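Local coordinates for protein superoxide dismutase 1 (Perkinsus marinus, PDB 2CW2) that probably protects cells by converting superoxide to hydrogen peroxide and oxygen at a bound iron ion, at residues His61-Thr64 against Tyr65-Leu69; Gln98-Gln101 against Val102-Thr106. All coordinates share one frame; numbering follows the deposited sequence.

Contact 1: residues His61-Thr64 against Tyr65-Leu69; sequences HHQT and YVDTL
The ring of Tyr65 sits obliquely beside the backbone of the preceding helical turn, with CD2 3.1 Å from the carbonyl oxygen of His61. Both residues belong to helix 51-73 of the alpha-hairpin domain of iron/manganese superoxide dismutases, and the same oxygen, His61 O, receives the helical bond from Tyr65 N. The ring arrives there because CG stands anti to the carbonyl carbon of Tyr65 (chi1 -76°), which sets the ring beside the backbone N of Tyr65 and against His61 O. A tyrosine suits this place: its ring packs beside the helix and on Phe150 of the second subunit, while its hydroxyl is carried to Gln101 near the iron. His61 holds its imidazole away from Tyr65, stacks on the iron ligand His191 and bonds through NE2 to Tyr194 OH of the second subunit, so this side of the helix joins metal site and dimer interface.

Another side of the helix carries Gln63 and Asp67, one turn apart. CG of Gln63 is anti to the backbone N, and the chain then bends at chi2 (73°), bringing the amide along the helix until NE2 gives a hydrogen bond of 3.1 Å to Asp67 OD2. The bond is fairly straight (158°), and the carboxylate is approached from above its plane. The amide and carboxylate planes are moderately inclined to each other. Polar groups of this length can bridge one helical turn, and the backbone bond from Asp67 N to Gln63 O, 2.9 Å long, runs beside them. Val66, by contrast, turns its branched side chain to Val102 of helix 93-110 and to Cys35, as befits a buried aliphatic residue. One residue after the Gln63 pair, Thr64 O takes the backbone N-H of Thr68 at 2.9 Å, with Thr68 OG1 lying 3.0 Å from the same oxygen.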
loop_
_atom_site.group_PDB
_atom_site.type_symbol
_atom_site.label_atom_id
_atom_site.label_comp_id
_atom_site.label_asym_id
_atom_site.label_seq_id
_atom_site.Cartn_x
_atom_site.Cartn_y
_atom_site.Cartn_z
ATOM N N HIS A 61 -5.491 -11.466 5.792
ATOM C CA HIS A 61 -5.309 -10.924 4.445
ATOM C C HIS A 61 -5.377 -12.018 3.393
ATOM O O HIS A 61 -6.203 -11.959 2.483
ATOM C CB HIS A 61 -3.966 -10.183 4.324
ATOM C CG HIS A 61 -3.898 -8.920 5.127
ATOM N ND1 HIS A 61 -4.419 -7.723 4.680
ATOM C CD2 HIS A 61 -3.374 -8.667 6.349
ATOM C CE1 HIS A 61 -4.218 -6.789 5.592
ATOM N NE2 HIS A 61 -3.578 -7.334 6.609
ATOM N N HIS A 62 -4.488 -13.007 3.514
ATOM C CA HIS A 62 -4.391 -14.095 2.545
ATOM C C HIS A 62 -5.736 -14.817 2.437
ATOM O O HIS A 62 -6.291 -14.971 1.344
ATOM C CB HIS A 62 -3.282 -15.080 2.964
ATOM C CG HIS A 62 -2.822 -16.019 1.876
ATOM N ND1 HIS A 62 -1.880 -17.002 2.110
ATOM C CD2 HIS A 62 -3.166 -16.134 0.570
ATOM C CE1 HIS A 62 -1.646 -17.668 0.989
ATOM N NE2 HIS A 62 -2.423 -17.171 0.038
ATOM N N GLN A 63 -6.248 -15.276 3.572
ATOM C CA GLN A 63 -7.492 -16.036 3.559
ATOM C C GLN A 63 -8.642 -15.248 2.965
ATOM O O GLN A 63 -9.504 -15.805 2.286
ATOM C CB GLN A 63 -7.856 -16.513 4.963
ATOM C CG GLN A 63 -9.178 -17.288 5.012
ATOM C CD GLN A 63 -9.056 -18.669 4.420
ATOM O OE1 GLN A 63 -8.240 -19.472 4.885
ATOM N NE2 GLN A 63 -9.860 -18.958 3.387
ATOM N N THR A 64 -8.675 -13.951 3.249
ATOM C CA THR A 64 -9.753 -13.110 2.749
ATOM C C THR A 64 -9.670 -12.947 1.243
ATOM O O THR A 64 -10.697 -12.883 0.564
ATOM C CB THR A 64 -9.755 -11.754 3.465
ATOM O OG1 THR A 64 -10.106 -11.968 4.830
ATOM C CG2 THR A 64 -10.884 -10.848 2.946
ATOM N N TYR A 65 -8.458 -12.877 0.702
ATOM C CA TYR A 65 -8.336 -12.792 -0.747
ATOM C C TYR A 65 -8.958 -14.051 -1.368
ATOM O O TYR A 65 -9.635 -13.982 -2.402
ATOM C CB TYR A 65 -6.869 -12.698 -1.194
ATOM C CG TYR A 65 -6.175 -11.346 -1.015
ATOM C CD1 TYR A 65 -6.689 -10.183 -1.576
ATOM C CD2 TYR A 65 -4.988 -11.256 -0.299
ATOM C CE1 TYR A 65 -6.026 -8.954 -1.423
ATOM C CE2 TYR A 65 -4.327 -10.036 -0.121
ATOM C CZ TYR A 65 -4.848 -8.895 -0.693
ATOM O OH TYR A 65 -4.180 -7.697 -0.518
ATOM N N VAL A 66 -8.686 -15.204 -0.765
ATOM C CA VAL A 66 -9.234 -16.457 -1.267
ATOM C C VAL A 66 -10.772 -16.443 -1.128
ATOM O O VAL A 66 -11.481 -16.820 -2.056
ATOM C CB VAL A 66 -8.638 -17.698 -0.542
ATOM C CG1 VAL A 66 -9.471 -18.977 -0.840
ATOM C CG2 VAL A 66 -7.171 -17.938 -0.962
ATOM N N ASP A 67 -11.279 -16.030 0.031
ATOM C CA ASP A 67 -12.735 -15.889 0.223
ATOM C C ASP A 67 -13.425 -15.045 -0.856
ATOM O O ASP A 67 -14.492 -15.425 -1.395
ATOM C CB ASP A 67 -13.033 -15.265 1.584
ATOM C CG ASP A 67 -12.622 -16.148 2.747
ATOM O OD1 ASP A 67 -12.530 -15.623 3.886
ATOM O OD2 ASP A 67 -12.349 -17.360 2.636
ATOM N N THR A 68 -12.837 -13.878 -1.145
ATOM C CA THR A 68 -13.413 -12.951 -2.132
ATOM C C THR A 68 -13.372 -13.527 -3.532
ATOM O O THR A 68 -14.363 -13.430 -4.274
ATOM C CB THR A 68 -12.723 -11.573 -2.086
ATOM O OG1 THR A 68 -12.705 -11.116 -0.735
ATOM C CG2 THR A 68 -13.578 -10.512 -2.818
ATOM N N LEU A 69 -12.235 -14.133 -3.892
ATOM C CA LEU A 69 -12.094 -14.830 -5.177
ATOM C C LEU A 69 -13.184 -15.896 -5.328
ATOM O O LEU A 69 -13.800 -16.043 -6.399
ATOM C CB LEU A 69 -10.715 -15.481 -5.298
ATOM C CG LEU A 69 -10.418 -16.177 -6.629
ATOM C CD1 LEU A 69 -10.620 -15.181 -7.761
ATOM C CD2 LEU A 69 -9.002 -16.783 -6.675
#

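Contact 2: residues Gln98-Gln101 against Val102-Thr106; sequences QAAQ and VYNHT. With FE (Fe (III) ion), chain C.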
loop_
_atom_site.group_PDB
_atom_site.type_symbol
_atom_site.label_atom_id
_atom_site.label_comp_id
_atom_site.label_asym_id
_atom_site.label_seq_id
_atom_site.Cartn_x
_atom_site.Cartn_y
_atom_site.Cartn_z
ATOM N N GLN A 98 -7.185 -10.321 -7.145
ATOM C CA GLN A 98 -7.387 -11.309 -6.100
ATOM C C GLN A 98 -6.595 -12.572 -6.372
ATOM O O GLN A 98 -5.930 -13.098 -5.476
ATOM C CB GLN A 98 -8.859 -11.659 -5.967
ATOM C CG GLN A 98 -9.715 -10.475 -5.666
ATOM C CD GLN A 98 -11.150 -10.834 -5.734
ATOM O OE1 GLN A 98 -11.474 -12.008 -5.777
ATOM N NE2 GLN A 98 -12.018 -9.853 -5.762
ATOM N N ALA A 99 -6.703 -13.096 -7.591
ATOM C CA ALA A 99 -5.973 -14.319 -7.921
ATOM C C ALA A 99 -4.464 -14.124 -7.770
ATOM O O ALA A 99 -3.747 -14.989 -7.214
ATOM C CB ALA A 99 -6.311 -14.760 -9.330
ATOM N N ALA A 100 -3.981 -12.986 -8.264
ATOM C CA ALA A 100 -2.573 -12.615 -8.147
ATOM C C ALA A 100 -2.148 -12.581 -6.680
ATOM O O ALA A 100 -1.148 -13.207 -6.299
ATOM C CB ALA A 100 -2.308 -11.257 -8.829
ATOM N N GLN A 101 -2.936 -11.906 -5.844
ATOM C CA GLN A 101 -2.597 -11.802 -4.428
ATOM C C GLN A 101 -2.629 -13.159 -3.732
ATOM O O GLN A 101 -1.801 -13.423 -2.871
ATOM C CB GLN A 101 -3.500 -10.798 -3.714
ATOM C CG GLN A 101 -3.152 -9.356 -4.030
ATOM C CD GLN A 101 -1.801 -8.949 -3.451
ATOM O OE1 GLN A 101 -0.782 -9.230 -4.045
ATOM N NE2 GLN A 101 -1.809 -8.266 -2.308
ATOM N N VAL A 102 -3.556 -14.039 -4.119
ATOM C CA VAL A 102 -3.596 -15.355 -3.502
ATOM C C VAL A 102 -2.289 -16.091 -3.839
ATOM O O VAL A 102 -1.632 -16.634 -2.954
ATOM C CB VAL A 102 -4.812 -16.189 -3.977
ATOM C CG1 VAL A 102 -4.636 -17.696 -3.618
ATOM C CG2 VAL A 102 -6.097 -15.666 -3.388
ATOM N N TYR A 103 -1.917 -16.108 -5.119
ATOM C CA TYR A 103 -0.645 -16.727 -5.539
ATOM C C TYR A 103 0.572 -16.070 -4.864
ATOM O O TYR A 103 1.483 -16.755 -4.370
ATOM C CB TYR A 103 -0.477 -16.637 -7.062
ATOM C CG TYR A 103 0.780 -17.302 -7.579
ATOM C CD1 TYR A 103 0.715 -18.545 -8.213
ATOM C CD2 TYR A 103 2.029 -16.693 -7.440
ATOM C CE1 TYR A 103 1.862 -19.180 -8.673
ATOM C CE2 TYR A 103 3.191 -17.315 -7.896
ATOM C CZ TYR A 103 3.088 -18.564 -8.518
ATOM O OH TYR A 103 4.218 -19.196 -8.979
ATOM N N ASN A 104 0.594 -14.741 -4.872
ATOM C CA ASN A 104 1.714 -14.004 -4.307
ATOM C C ASN A 104 1.978 -14.377 -2.845
ATOM O O ASN A 104 3.130 -14.523 -2.424
ATOM C CB ASN A 104 1.453 -12.496 -4.416
ATOM C CG ASN A 104 1.403 -12.021 -5.868
ATOM O OD1 ASN A 104 1.803 -12.740 -6.777
ATOM N ND2 ASN A 104 0.882 -10.829 -6.086
ATOM N N HIS A 105 0.911 -14.503 -2.062
ATOM C CA HIS A 105 1.079 -14.803 -0.647
ATOM C C HIS A 105 1.491 -16.272 -0.428
ATOM O O HIS A 105 2.370 -16.558 0.397
ATOM C CB HIS A 105 -0.172 -14.399 0.159
ATOM C CG HIS A 105 -0.313 -12.910 0.347
ATOM N ND1 HIS A 105 -0.978 -12.099 -0.556
ATOM C CD2 HIS A 105 0.135 -12.089 1.328
ATOM C CE1 HIS A 105 -0.933 -10.843 -0.124
ATOM N NE2 HIS A 105 -0.238 -10.801 1.004
ATOM N N THR A 106 0.863 -17.200 -1.150
ATOM C CA THR A 106 1.264 -18.591 -1.015
ATOM C C THR A 106 2.751 -18.728 -1.345
ATOM O O THR A 106 3.514 -19.395 -0.646
ATOM C CB THR A 106 0.412 -19.459 -1.953
ATOM O OG1 THR A 106 -0.937 -19.438 -1.483
ATOM C CG2 THR A 106 0.837 -20.910 -1.864
HETATM FE FE FE C . 0.652 -9.295 1.866
HETATM O O HOH W 1 0.403 -8.115 -0.148
#
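The iron site of the superoxide dismutase fold takes one of its ligands, His105, from helix 93-110 of the alpha-hairpin domain, and the preceding turn of that helix fixes how the ligand is held. His105 NE2 binds the ferric ion at 1.9 Å, with His57, Asp187 and His191 as the other protein ligands. The other ring nitrogen, ND1, donates to Gln101 O over 2.8 Å, and the acceptor lies practically in the ring plane. Histidine serves well here because one nitrogen can bind metal while the other gives its proton to the protein; that bond fixes the ring's rotation and probably makes NE2 a stronger donor to the iron. Gln101 O also accepts from His105 N at 3.0 Å. The two donors approach from opposite faces of the carbonyl plane, with ND1 35° above it, so neither blocks the other.

The side chain of Gln101 serves the site in a second way. Bent at chi2 (-68°), it brings NE2 to within 3.5 Å of His105 CE1, its amide plane steeply inclined to the ring. At the other end of the amide, OE1 accepts from Asn104 ND2 in its carbonyl plane, 3.1 Å away, and is also bonded to Trp154 NE1; together the two partners hold the amide in one orientation. Asn104 ND2 is itself held by Ala172 O, so the second-shell Gln101 is positioned by a residue one shell further out. Elsewhere on the helix, Ala99 meets Ile87, and Val102 touches Leu84 and Val66. The NE2 of Gln101, which has Tyr65 as a further partner, gives an N-H to the iron-bound water, whose oxygen lies 3.1 Å away.

Contact 1 on helix 51-73 and contact 2 on helix 93-110 face each other across the alpha-hairpin, their centres about 9 Å apart. Two probable hydrogen bonds join them: Tyr65 OH meets Gln101 NE2 at 3.0 Å, and His62 NE2 lies 3.1 Å from Val102 O, the latter weak. The first extends the second shell of the iron outward, running from the metal-bound water through Gln101 to Tyr65 at the dimer interface. The His105 ring also meets those of Tyr65 and His62, so residues 61-69 flank a ligand that residues 98-106 supply. Farther from the metal, Gln98 OE1 lies 2.9 Å from Leu69 N, where the two helices pack together.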